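Long-range contacts in VirX1 (PDB 6QGM), which iodinates diverse substrates as a cyanophage halogenase, probably relying on a flavin cofactor like its tryptophan halogenase relatives: residues W17-K25 and L176-V186; E47-H58 and W161-F172. All blocks are in the same frame, centred on the assembly; numbering follows the deposited sequence.

Contact 1 of 2, residues W17-K25 and L176-V186; sequences WMTAAALSK and LKEKIALPNGV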
loop_
_atom_site.group_PDB
_atom_site.type_symbol
_atom_site.label_atom_id
_atom_site.label_comp_id
_atom_site.label_asym_id
_atom_site.label_seq_id
_atom_site.Cartn_x
_atom_site.Cartn_y
_atom_site.Cartn_z
ATOM N N TRP B 17 36.093 -14.163 -1.240
ATOM C CA TRP B 17 36.835 -13.675 -2.426
ATOM C C TRP B 17 35.921 -12.857 -3.337
ATOM O O TRP B 17 36.424 -11.927 -3.982
ATOM C CB TRP B 17 37.476 -14.856 -3.139
ATOM C CG TRP B 17 38.607 -15.411 -2.342
ATOM C CD1 TRP B 17 38.706 -16.647 -1.787
ATOM C CD2 TRP B 17 39.792 -14.699 -1.965
ATOM N NE1 TRP B 17 39.894 -16.764 -1.122
ATOM C CE2 TRP B 17 40.575 -15.583 -1.203
ATOM C CE3 TRP B 17 40.269 -13.404 -2.209
ATOM C CZ2 TRP B 17 41.802 -15.207 -0.670
ATOM C CZ3 TRP B 17 41.488 -13.037 -1.687
ATOM C CH2 TRP B 17 42.240 -13.927 -0.925
ATOM N N MET B 18 34.631 -13.176 -3.380
ATOM C CA MET B 18 33.619 -12.365 -4.097
ATOM C C MET B 18 33.609 -10.960 -3.489
ATOM O O MET B 18 33.629 -9.986 -4.264
ATOM C CB MET B 18 32.235 -13.020 -4.038
ATOM C CG MET B 18 32.093 -14.153 -5.005
ATOM S SD MET B 18 30.516 -15.028 -4.855
ATOM C CE MET B 18 29.370 -13.780 -5.433
ATOM N N THR B 19 33.645 -10.868 -2.160
ATOM C CA THR B 19 33.678 -9.590 -1.394
ATOM C C THR B 19 35.024 -8.887 -1.651
ATOM O O THR B 19 35.012 -7.696 -2.027
ATOM C CB THR B 19 33.407 -9.839 0.097
ATOM O OG1 THR B 19 32.200 -10.589 0.215
ATOM C CG2 THR B 19 33.281 -8.563 0.890
ATOM N N ALA B 20 36.140 -9.596 -1.486
ATOM C CA ALA B 20 37.501 -9.041 -1.688
ATOM C C ALA B 20 37.635 -8.469 -3.109
ATOM O O ALA B 20 38.092 -7.322 -3.233
ATOM C CB ALA B 20 38.553 -10.091 -1.409
ATOM N N ALA B 21 37.244 -9.232 -4.135
ATOM C CA ALA B 21 37.344 -8.858 -5.568
ATOM C C ALA B 21 36.517 -7.594 -5.837
ATOM O O ALA B 21 37.094 -6.606 -6.331
ATOM C CB ALA B 21 36.888 -9.996 -6.442
ATOM N N ALA B 22 35.219 -7.627 -5.505
ATOM C CA ALA B 22 34.256 -6.507 -5.677
ATOM C C ALA B 22 34.801 -5.232 -5.028
ATOM O O ALA B 22 34.903 -4.215 -5.725
ATOM C CB ALA B 22 32.919 -6.873 -5.095
ATOM N N LEU B 23 35.148 -5.295 -3.742
ATOM C CA LEU B 23 35.657 -4.133 -2.967
ATOM C C LEU B 23 36.963 -3.629 -3.596
ATOM O O LEU B 23 37.086 -2.405 -3.776
ATOM C CB LEU B 23 35.844 -4.539 -1.499
ATOM C CG LEU B 23 34.544 -4.699 -0.693
ATOM C CD1 LEU B 23 34.822 -4.983 0.781
ATOM C CD2 LEU B 23 33.650 -3.475 -0.812
ATOM N N SER B 24 37.895 -4.529 -3.935
ATOM C CA SER B 24 39.236 -4.168 -4.477
ATOM C C SER B 24 39.087 -3.413 -5.814
ATOM O O SER B 24 39.880 -2.485 -6.064
ATOM C CB SER B 24 40.129 -5.378 -4.616
ATOM O OG SER B 24 39.757 -6.164 -5.738
ATOM N N LYS B 25 38.093 -3.784 -6.626
ATOM C CA LYS B 25 37.877 -3.252 -7.997
ATOM C C LYS B 25 36.961 -2.021 -7.946
ATOM O O LYS B 25 37.339 -1.004 -8.553
ATOM C CB LYS B 25 37.319 -4.345 -8.912
ATOM C CG LYS B 25 37.018 -3.899 -10.332
ATOM C CD LYS B 25 37.255 -4.948 -11.380
ATOM C CE LYS B 25 36.957 -4.453 -12.787
ATOM N NZ LYS B 25 35.558 -3.975 -12.927
ATOM N N LEU B 176 38.707 -15.344 -8.662
ATOM C CA LEU B 176 38.574 -13.932 -8.228
ATOM C C LEU B 176 39.823 -13.533 -7.436
ATOM O O LEU B 176 40.295 -12.408 -7.606
ATOM C CB LEU B 176 37.299 -13.802 -7.390
ATOM C CG LEU B 176 35.987 -13.975 -8.159
ATOM C CD1 LEU B 176 34.798 -13.658 -7.275
ATOM C CD2 LEU B 176 35.972 -13.086 -9.393
ATOM N N LYS B 177 40.344 -14.444 -6.620
ATOM C CA LYS B 177 41.568 -14.273 -5.794
ATOM C C LYS B 177 42.768 -13.936 -6.695
ATOM O O LYS B 177 43.369 -12.861 -6.500
ATOM C CB LYS B 177 41.830 -15.549 -4.989
ATOM C CG LYS B 177 43.047 -15.503 -4.074
ATOM C CD LYS B 177 43.236 -16.784 -3.295
ATOM C CE LYS B 177 44.333 -17.658 -3.853
ATOM N NZ LYS B 177 44.892 -18.508 -2.788
ATOM N N GLU B 178 43.087 -14.822 -7.640
ATOM C CA GLU B 178 44.329 -14.760 -8.449
ATOM C C GLU B 178 44.245 -13.627 -9.482
ATOM O O GLU B 178 45.282 -12.965 -9.698
ATOM C CB GLU B 178 44.678 -16.094 -9.103
ATOM C CG GLU B 178 43.568 -16.997 -9.611
ATOM C CD GLU B 178 44.042 -18.428 -9.839
ATOM O OE1 GLU B 178 45.008 -18.598 -10.628
ATOM O OE2 GLU B 178 43.442 -19.377 -9.212
ATOM N N LYS B 179 43.058 -13.386 -10.052
ATOM C CA LYS B 179 42.869 -12.492 -11.231
ATOM C C LYS B 179 42.484 -11.067 -10.822
ATOM O O LYS B 179 42.892 -10.143 -11.535
ATOM C CB LYS B 179 41.794 -13.039 -12.169
ATOM C CG LYS B 179 42.055 -14.418 -12.742
ATOM C CD LYS B 179 43.377 -14.657 -13.432
ATOM C CE LYS B 179 43.788 -16.112 -13.338
ATOM N NZ LYS B 179 44.864 -16.460 -14.300
ATOM N N ILE B 180 41.713 -10.882 -9.752
ATOM C CA ILE B 180 41.159 -9.548 -9.366
ATOM C C ILE B 180 41.712 -9.124 -7.996
ATOM O O ILE B 180 42.364 -8.056 -7.947
ATOM C CB ILE B 180 39.617 -9.538 -9.417
ATOM C CG1 ILE B 180 39.119 -9.967 -10.801
ATOM C CG2 ILE B 180 39.068 -8.181 -9.008
ATOM C CD1 ILE B 180 37.613 -9.899 -10.984
ATOM N N ALA B 181 41.472 -9.899 -6.935
ATOM C CA ALA B 181 41.696 -9.470 -5.534
ATOM C C ALA B 181 43.192 -9.226 -5.282
ATOM O O ALA B 181 43.556 -8.087 -4.934
ATOM C CB ALA B 181 41.107 -10.479 -4.571
ATOM N N LEU B 182 44.029 -10.251 -5.429
ATOM C CA LEU B 182 45.465 -10.145 -5.082
ATOM C C LEU B 182 46.127 -9.084 -5.958
ATOM O O LEU B 182 46.772 -8.179 -5.439
ATOM C CB LEU B 182 46.142 -11.514 -5.220
ATOM C CG LEU B 182 45.685 -12.580 -4.236
ATOM C CD1 LEU B 182 46.584 -13.805 -4.322
ATOM C CD2 LEU B 182 45.659 -12.026 -2.821
ATOM N N PRO B 183 45.990 -9.127 -7.301
ATOM C CA PRO B 183 46.549 -8.075 -8.146
ATOM C C PRO B 183 46.175 -6.656 -7.691
ATOM O O PRO B 183 47.033 -5.800 -7.750
ATOM C CB PRO B 183 45.958 -8.389 -9.532
ATOM C CG PRO B 183 45.744 -9.887 -9.510
ATOM C CD PRO B 183 45.322 -10.181 -8.087
ATOM N N ASN B 184 44.942 -6.445 -7.217
ATOM C CA ASN B 184 44.439 -5.129 -6.719
ATOM C C ASN B 184 44.890 -4.867 -5.271
ATOM O O ASN B 184 44.416 -3.894 -4.679
ATOM C CB ASN B 184 42.916 -5.031 -6.818
ATOM C CG ASN B 184 42.422 -4.971 -8.245
ATOM O OD1 ASN B 184 43.183 -4.640 -9.157
ATOM N ND2 ASN B 184 41.147 -5.281 -8.446
ATOM N N GLY B 185 45.781 -5.691 -4.722
ATOM C CA GLY B 185 46.488 -5.412 -3.460
ATOM C C GLY B 185 45.722 -5.879 -2.236
ATOM O O GLY B 185 46.067 -5.431 -1.128
ATOM N N VAL B 186 44.729 -6.757 -2.389
ATOM C CA VAL B 186 44.086 -7.409 -1.211
ATOM C C VAL B 186 45.183 -8.194 -0.488
ATOM O O VAL B 186 45.860 -9.005 -1.150
ATOM C CB VAL B 186 42.890 -8.312 -1.580
ATOM C CG1 VAL B 186 42.319 -9.023 -0.362
ATOM C CG2 VAL B 186 41.789 -7.528 -2.266
#
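K177 lies across one face of the W17 indole, and this CH-pi contact marks the N-terminal end of a nearly parallel helix pair: the axes of 17-25 and 176-181 differ by 7° and approach to 8.9 Å. With chi1 at -179° K177 turns CG away from its own backbone N, and the aliphatic chain runs out over the ring. Its CB sits 3.7 Å from W17 CD2, where the two indole rings fuse. CG follows at 3.5 Å from the centroid of the six-membered ring, almost on the ring normal, and CD reaches 3.4 Å from W17 CZ2; beyond CD the chain bends and the amine leads away.

The backbones come nearest where two alanines meet, A21 CA and A181 CA 4.4 Å apart. I180 CG2 and L176 CB both pack against the A21 methyl. Toward the C-terminal end of 17-25, N184 ND2 donates to S24 OG (3.2 Å, 166°), with the hydroxyl in the amide plane, while S24 OG itself donates to A21 O at 2.8 Å, a carbonyl that also takes K25 N. A Schellman motif with G185 at C-prime ends helix 169-181 and brings V186 CG2 to 3.6 Å from S24 CB. Helix 14-26, probably the first helix of a Rossmann-type nucleotide-binding unit, is thus flanked by helix 169-181, by I366 of helix 360-373, and by strands 6-10 and 31-36.

Contact 2 of 2, residues E47-H58 and W161-F172; sequences ESTLGHFNKFLH and WDTAYHIDAELF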
loop_
_atom_site.group_PDB
_atom_site.type_symbol
_atom_site.label_atom_id
_atom_site.label_comp_id
_atom_site.label_asym_id
_atom_site.label_seq_id
_atom_site.Cartn_x
_atom_site.Cartn_y
_atom_site.Cartn_z
ATOM N N GLU B 47 27.252 -25.258 -7.204
ATOM C CA GLU B 47 26.083 -24.398 -6.880
ATOM C C GLU B 47 25.587 -23.690 -8.146
ATOM O O GLU B 47 26.438 -23.261 -8.943
ATOM C CB GLU B 47 26.524 -23.356 -5.867
ATOM C CG GLU B 47 25.420 -22.866 -4.969
ATOM C CD GLU B 47 25.920 -21.835 -3.979
ATOM O OE1 GLU B 47 27.161 -21.682 -3.881
ATOM O OE2 GLU B 47 25.076 -21.187 -3.313
ATOM N N SER B 48 24.276 -23.516 -8.286
ATOM C CA SER B 48 23.636 -22.779 -9.410
ATOM C C SER B 48 23.356 -21.339 -8.969
ATOM O O SER B 48 23.222 -21.091 -7.754
ATOM C CB SER B 48 22.395 -23.490 -9.947
ATOM O OG SER B 48 21.344 -23.491 -9.020
ATOM N N THR B 49 23.324 -20.424 -9.935
ATOM C CA THR B 49 23.195 -18.962 -9.741
ATOM C C THR B 49 21.855 -18.512 -10.323
ATOM O O THR B 49 21.178 -19.322 -10.973
ATOM C CB THR B 49 24.383 -18.243 -10.393
ATOM O OG1 THR B 49 24.286 -18.420 -11.812
ATOM C CG2 THR B 49 25.736 -18.737 -9.906
ATOM N N LEU B 50 21.499 -17.255 -10.081
ATOM C CA LEU B 50 20.329 -16.566 -10.683
ATOM C C LEU B 50 20.817 -15.666 -11.819
ATOM O O LEU B 50 22.066 -15.583 -12.032
ATOM C CB LEU B 50 19.692 -15.702 -9.589
ATOM C CG LEU B 50 19.102 -16.458 -8.410
ATOM C CD1 LEU B 50 19.017 -15.557 -7.184
ATOM C CD2 LEU B 50 17.755 -17.032 -8.803
ATOM N N GLY B 51 19.864 -15.007 -12.501
ATOM C CA GLY B 51 20.130 -13.845 -13.371
ATOM C C GLY B 51 20.952 -12.787 -12.661
ATOM O O GLY B 51 21.909 -12.299 -13.270
ATOM N N HIS B 52 20.606 -12.476 -11.414
ATOM C CA HIS B 52 21.266 -11.482 -10.519
ATOM C C HIS B 52 22.797 -11.570 -10.667
ATOM O O HIS B 52 23.468 -10.524 -10.670
ATOM C CB HIS B 52 20.863 -11.735 -9.038
ATOM C CG HIS B 52 19.705 -10.954 -8.471
ATOM N ND1 HIS B 52 18.371 -11.237 -8.783
ATOM C CD2 HIS B 52 19.677 -9.944 -7.567
ATOM C CE1 HIS B 52 17.583 -10.397 -8.135
ATOM N NE2 HIS B 52 18.364 -9.586 -7.384
ATOM N N PHE B 53 23.322 -12.796 -10.767
ATOM C CA PHE B 53 24.774 -13.127 -10.855
ATOM C C PHE B 53 25.420 -12.435 -12.054
ATOM O O PHE B 53 26.617 -12.092 -11.969
ATOM C CB PHE B 53 24.952 -14.636 -10.961
ATOM C CG PHE B 53 26.358 -15.145 -10.751
ATOM C CD1 PHE B 53 27.011 -14.974 -9.544
ATOM C CD2 PHE B 53 27.020 -15.835 -11.750
ATOM C CE1 PHE B 53 28.290 -15.468 -9.346
ATOM C CE2 PHE B 53 28.303 -16.313 -11.559
ATOM C CZ PHE B 53 28.936 -16.134 -10.354
ATOM N N ASN B 54 24.660 -12.252 -13.142
ATOM C CA ASN B 54 25.147 -11.594 -14.381
ATOM C C ASN B 54 25.563 -10.149 -14.047
ATOM O O ASN B 54 26.622 -9.706 -14.566
ATOM C CB ASN B 54 24.134 -11.703 -15.522
ATOM C CG ASN B 54 23.977 -13.091 -16.093
ATOM O OD1 ASN B 54 24.834 -13.549 -16.851
ATOM N ND2 ASN B 54 22.879 -13.753 -15.760
ATOM N N LYS B 55 24.796 -9.445 -13.203
ATOM C CA LYS B 55 25.105 -8.054 -12.781
ATOM C C LYS B 55 26.469 -8.035 -12.078
ATOM O O LYS B 55 27.271 -7.126 -12.370
ATOM C CB LYS B 55 24.045 -7.518 -11.810
ATOM C CG LYS B 55 24.166 -6.064 -11.389
ATOM C CD LYS B 55 23.623 -5.817 -10.002
ATOM C CE LYS B 55 23.391 -4.345 -9.782
ATOM N NZ LYS B 55 22.353 -4.110 -8.751
ATOM N N PHE B 56 26.708 -8.992 -11.175
ATOM C CA PHE B 56 27.985 -9.137 -10.435
ATOM C C PHE B 56 29.107 -9.321 -11.460
ATOM O O PHE B 56 30.100 -8.559 -11.432
ATOM C CB PHE B 56 27.905 -10.288 -9.423
ATOM C CG PHE B 56 29.153 -10.479 -8.604
ATOM C CD1 PHE B 56 29.360 -9.736 -7.454
ATOM C CD2 PHE B 56 30.142 -11.371 -9.004
ATOM C CE1 PHE B 56 30.538 -9.866 -6.734
ATOM C CE2 PHE B 56 31.308 -11.518 -8.267
ATOM C CZ PHE B 56 31.502 -10.763 -7.135
ATOM N N LEU B 57 28.951 -10.288 -12.365
ATOM C CA LEU B 57 29.981 -10.599 -13.393
ATOM C C LEU B 57 30.268 -9.347 -14.236
ATOM O O LEU B 57 31.460 -9.044 -14.463
ATOM C CB LEU B 57 29.483 -11.764 -14.250
ATOM C CG LEU B 57 29.482 -13.122 -13.551
ATOM C CD1 LEU B 57 28.654 -14.122 -14.347
ATOM C CD2 LEU B 57 30.913 -13.605 -13.325
ATOM N N HIS B 58 29.214 -8.632 -14.647
ATOM C CA HIS B 58 29.309 -7.424 -15.512
ATOM C C HIS B 58 30.043 -6.309 -14.748
ATOM O O HIS B 58 30.905 -5.648 -15.365
ATOM C CB HIS B 58 27.909 -7.059 -16.055
ATOM C CG HIS B 58 27.558 -7.778 -17.320
ATOM N ND1 HIS B 58 27.920 -7.288 -18.563
ATOM C CD2 HIS B 58 26.899 -8.936 -17.559
ATOM C CE1 HIS B 58 27.503 -8.111 -19.508
ATOM N NE2 HIS B 58 26.869 -9.125 -18.914
ATOM N N TRP B 161 22.082 -12.090 -20.383
ATOM C CA TRP B 161 21.317 -11.754 -19.148
ATOM C C TRP B 161 20.262 -12.816 -18.802
ATOM O O TRP B 161 19.916 -12.880 -17.614
ATOM C CB TRP B 161 20.706 -10.358 -19.287
ATOM C CG TRP B 161 21.765 -9.306 -19.251
ATOM C CD1 TRP B 161 22.415 -8.757 -20.317
ATOM C CD2 TRP B 161 22.350 -8.729 -18.075
ATOM N NE1 TRP B 161 23.343 -7.845 -19.882
ATOM C CE2 TRP B 161 23.316 -7.802 -18.513
ATOM C CE3 TRP B 161 22.108 -8.860 -16.703
ATOM C CZ2 TRP B 161 24.066 -7.038 -17.623
ATOM C CZ3 TRP B 161 22.856 -8.104 -15.817
ATOM C CH2 TRP B 161 23.824 -7.210 -16.280
ATOM N N ASP B 162 19.767 -13.588 -19.775
ATOM C CA ASP B 162 18.737 -14.646 -19.589
ATOM C C ASP B 162 19.396 -16.017 -19.467
ATOM O O ASP B 162 18.654 -17.008 -19.349
ATOM C CB ASP B 162 17.723 -14.676 -20.736
ATOM C CG ASP B 162 16.798 -13.474 -20.757
ATOM O OD1 ASP B 162 16.669 -12.809 -19.698
ATOM O OD2 ASP B 162 16.211 -13.212 -21.842
ATOM N N THR B 163 20.726 -16.087 -19.497
ATOM C CA THR B 163 21.483 -17.322 -19.182
ATOM C C THR B 163 22.314 -17.057 -17.933
ATOM O O THR B 163 23.097 -16.096 -17.950
ATOM C CB THR B 163 22.343 -17.787 -20.358
ATOM O OG1 THR B 163 21.540 -17.851 -21.542
ATOM C CG2 THR B 163 22.931 -19.152 -20.111
ATOM N N ALA B 164 22.109 -17.874 -16.898
ATOM C CA ALA B 164 22.937 -17.931 -15.672
ATOM C C ALA B 164 23.863 -19.154 -15.761
ATOM O O ALA B 164 24.067 -19.657 -16.884
ATOM C CB ALA B 164 22.052 -17.970 -14.454
ATOM N N TYR B 165 24.413 -19.622 -14.629
ATOM C CA TYR B 165 25.610 -20.509 -14.591
ATOM C C TYR B 165 25.490 -21.535 -13.462
ATOM O O TYR B 165 24.895 -21.226 -12.424
ATOM C CB TYR B 165 26.873 -19.667 -14.406
ATOM C CG TYR B 165 26.992 -18.502 -15.360
ATOM C CD1 TYR B 165 26.417 -17.272 -15.078
ATOM C CD2 TYR B 165 27.669 -18.620 -16.556
ATOM C CE1 TYR B 165 26.514 -16.194 -15.946
ATOM C CE2 TYR B 165 27.771 -17.558 -17.443
ATOM C CZ TYR B 165 27.202 -16.339 -17.134
ATOM O OH TYR B 165 27.321 -15.297 -18.002
ATOM N N HIS B 166 26.002 -22.741 -13.698
ATOM C CA HIS B 166 26.416 -23.740 -12.671
ATOM C C HIS B 166 27.918 -23.568 -12.445
ATOM O O HIS B 166 28.640 -23.537 -13.441
ATOM C CB HIS B 166 26.087 -25.172 -13.121
ATOM C CG HIS B 166 24.651 -25.380 -13.470
ATOM N ND1 HIS B 166 24.235 -25.665 -14.752
ATOM C CD2 HIS B 166 23.539 -25.369 -12.715
ATOM C CE1 HIS B 166 22.933 -25.838 -14.764
ATOM N NE2 HIS B 166 22.480 -25.668 -13.516
ATOM N N ILE B 167 28.365 -23.409 -11.204
ATOM C CA ILE B 167 29.793 -23.135 -10.870
ATOM C C ILE B 167 30.220 -24.028 -9.706
ATOM O O ILE B 167 29.363 -24.398 -8.875
ATOM C CB ILE B 167 29.993 -21.639 -10.550
ATOM C CG1 ILE B 167 29.355 -21.251 -9.219
ATOM C CG2 ILE B 167 29.477 -20.762 -11.699
ATOM C CD1 ILE B 167 29.544 -19.803 -8.843
ATOM N N ASP B 168 31.506 -24.367 -9.662
ATOM C CA ASP B 168 32.209 -24.832 -8.441
ATOM C C ASP B 168 32.579 -23.558 -7.678
ATOM O O ASP B 168 33.454 -22.814 -8.166
ATOM C CB ASP B 168 33.415 -25.696 -8.819
ATOM C CG ASP B 168 34.339 -26.108 -7.681
ATOM O OD1 ASP B 168 34.458 -25.353 -6.696
ATOM O OD2 ASP B 168 34.960 -27.168 -7.795
ATOM N N ALA B 169 31.909 -23.286 -6.554
ATOM C CA ALA B 169 31.997 -21.994 -5.834
ATOM C C ALA B 169 33.420 -21.746 -5.315
ATOM O O ALA B 169 33.844 -20.588 -5.332
ATOM C CB ALA B 169 30.983 -21.995 -4.721
ATOM N N GLU B 170 34.131 -22.788 -4.874
ATOM C CA GLU B 170 35.480 -22.646 -4.264
ATOM C C GLU B 170 36.460 -22.226 -5.362
ATOM O O GLU B 170 37.250 -21.287 -5.134
ATOM C CB GLU B 170 35.915 -23.926 -3.547
ATOM C CG GLU B 170 37.180 -23.739 -2.704
ATOM C CD GLU B 170 37.326 -24.597 -1.445
ATOM O OE1 GLU B 170 38.401 -25.260 -1.265
ATOM O OE2 GLU B 170 36.378 -24.591 -0.619
ATOM N N LEU B 171 36.394 -22.881 -6.523
ATOM C CA LEU B 171 37.260 -22.563 -7.688
ATOM C C LEU B 171 36.915 -21.173 -8.222
ATOM O O LEU B 171 37.840 -20.475 -8.666
ATOM C CB LEU B 171 37.101 -23.642 -8.765
ATOM C CG LEU B 171 37.652 -25.024 -8.404
ATOM C CD1 LEU B 171 37.706 -25.874 -9.652
ATOM C CD2 LEU B 171 39.027 -24.941 -7.744
ATOM N N PHE B 172 35.648 -20.774 -8.163
ATOM C CA PHE B 172 35.206 -19.419 -8.571
ATOM C C PHE B 172 35.909 -18.391 -7.685
ATOM O O PHE B 172 36.430 -17.374 -8.222
ATOM C CB PHE B 172 33.685 -19.259 -8.514
ATOM C CG PHE B 172 33.230 -17.905 -8.988
ATOM C CD1 PHE B 172 33.413 -17.519 -10.310
ATOM C CD2 PHE B 172 32.664 -16.996 -8.115
ATOM C CE1 PHE B 172 33.029 -16.261 -10.750
ATOM C CE2 PHE B 172 32.251 -15.750 -8.572
ATOM C CZ PHE B 172 32.426 -15.387 -9.883
#
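Strand 164-168, the middle of a three-stranded antiparallel sheet, pairs here with strand 46-48, E47 and I167 forming the hydrogen-bonded pair. E47 N donates to I167 O at 2.8 Å and I167 N bonds back to E47 O at 3.0 Å. Past S48, T49 grips Y165 O twice: its N approaches nearly end-on to the carbonyl at 3.1 Å, whereas OG1 (2.9 Å) lies in the carbonyl plane on a lone pair.

Helix 52-58 crosses strand 164-168 almost perpendicularly (84°) and sets F53 into an aromatic cluster with Y165 and F172. Y165 CD1 meets the F53 ring at its edge, and F53 CZ lies over a face of F172, 3.6 Å from its CZ, with the planes at 54°. W67 adds edge-to-face contacts to Y165 and F172, and Y165 OH bonds to D64.

N54 ties helix 52-58 to T163, just ahead of strand 164-168. ND2 donates to T163 O at 3.2 Å, from above the carbonyl plane, and also to G51 O. Near V482 and R486 of a neighbouring subunit, H58 and the six-membered ring of W161 form an offset stack, centroids 4.4 Å apart and planes at 16°, with H58 CD2 over the indole rim.

In the fold
From the N terminus the chain passes strand 6-10 and helix 14-26, the first half of contact 1, then strand 46-48 and helix 52-59, the first half of contact 2. It returns through 161-172, closing contact 2 after 102 intervening residues, and continues along helix 169-181 to close contact 1. Contact 2 is therefore nested inside the loop of contact 1, and helix 169-181 serves both. Their centres are about 17 Å apart, yet they touch: M18 O lies 3.7 Å from F56 CZ, and M18 CG is 3.9 Å from F172 CE2. Together they join the probable Rossmann-type unit to the small antiparallel sheet.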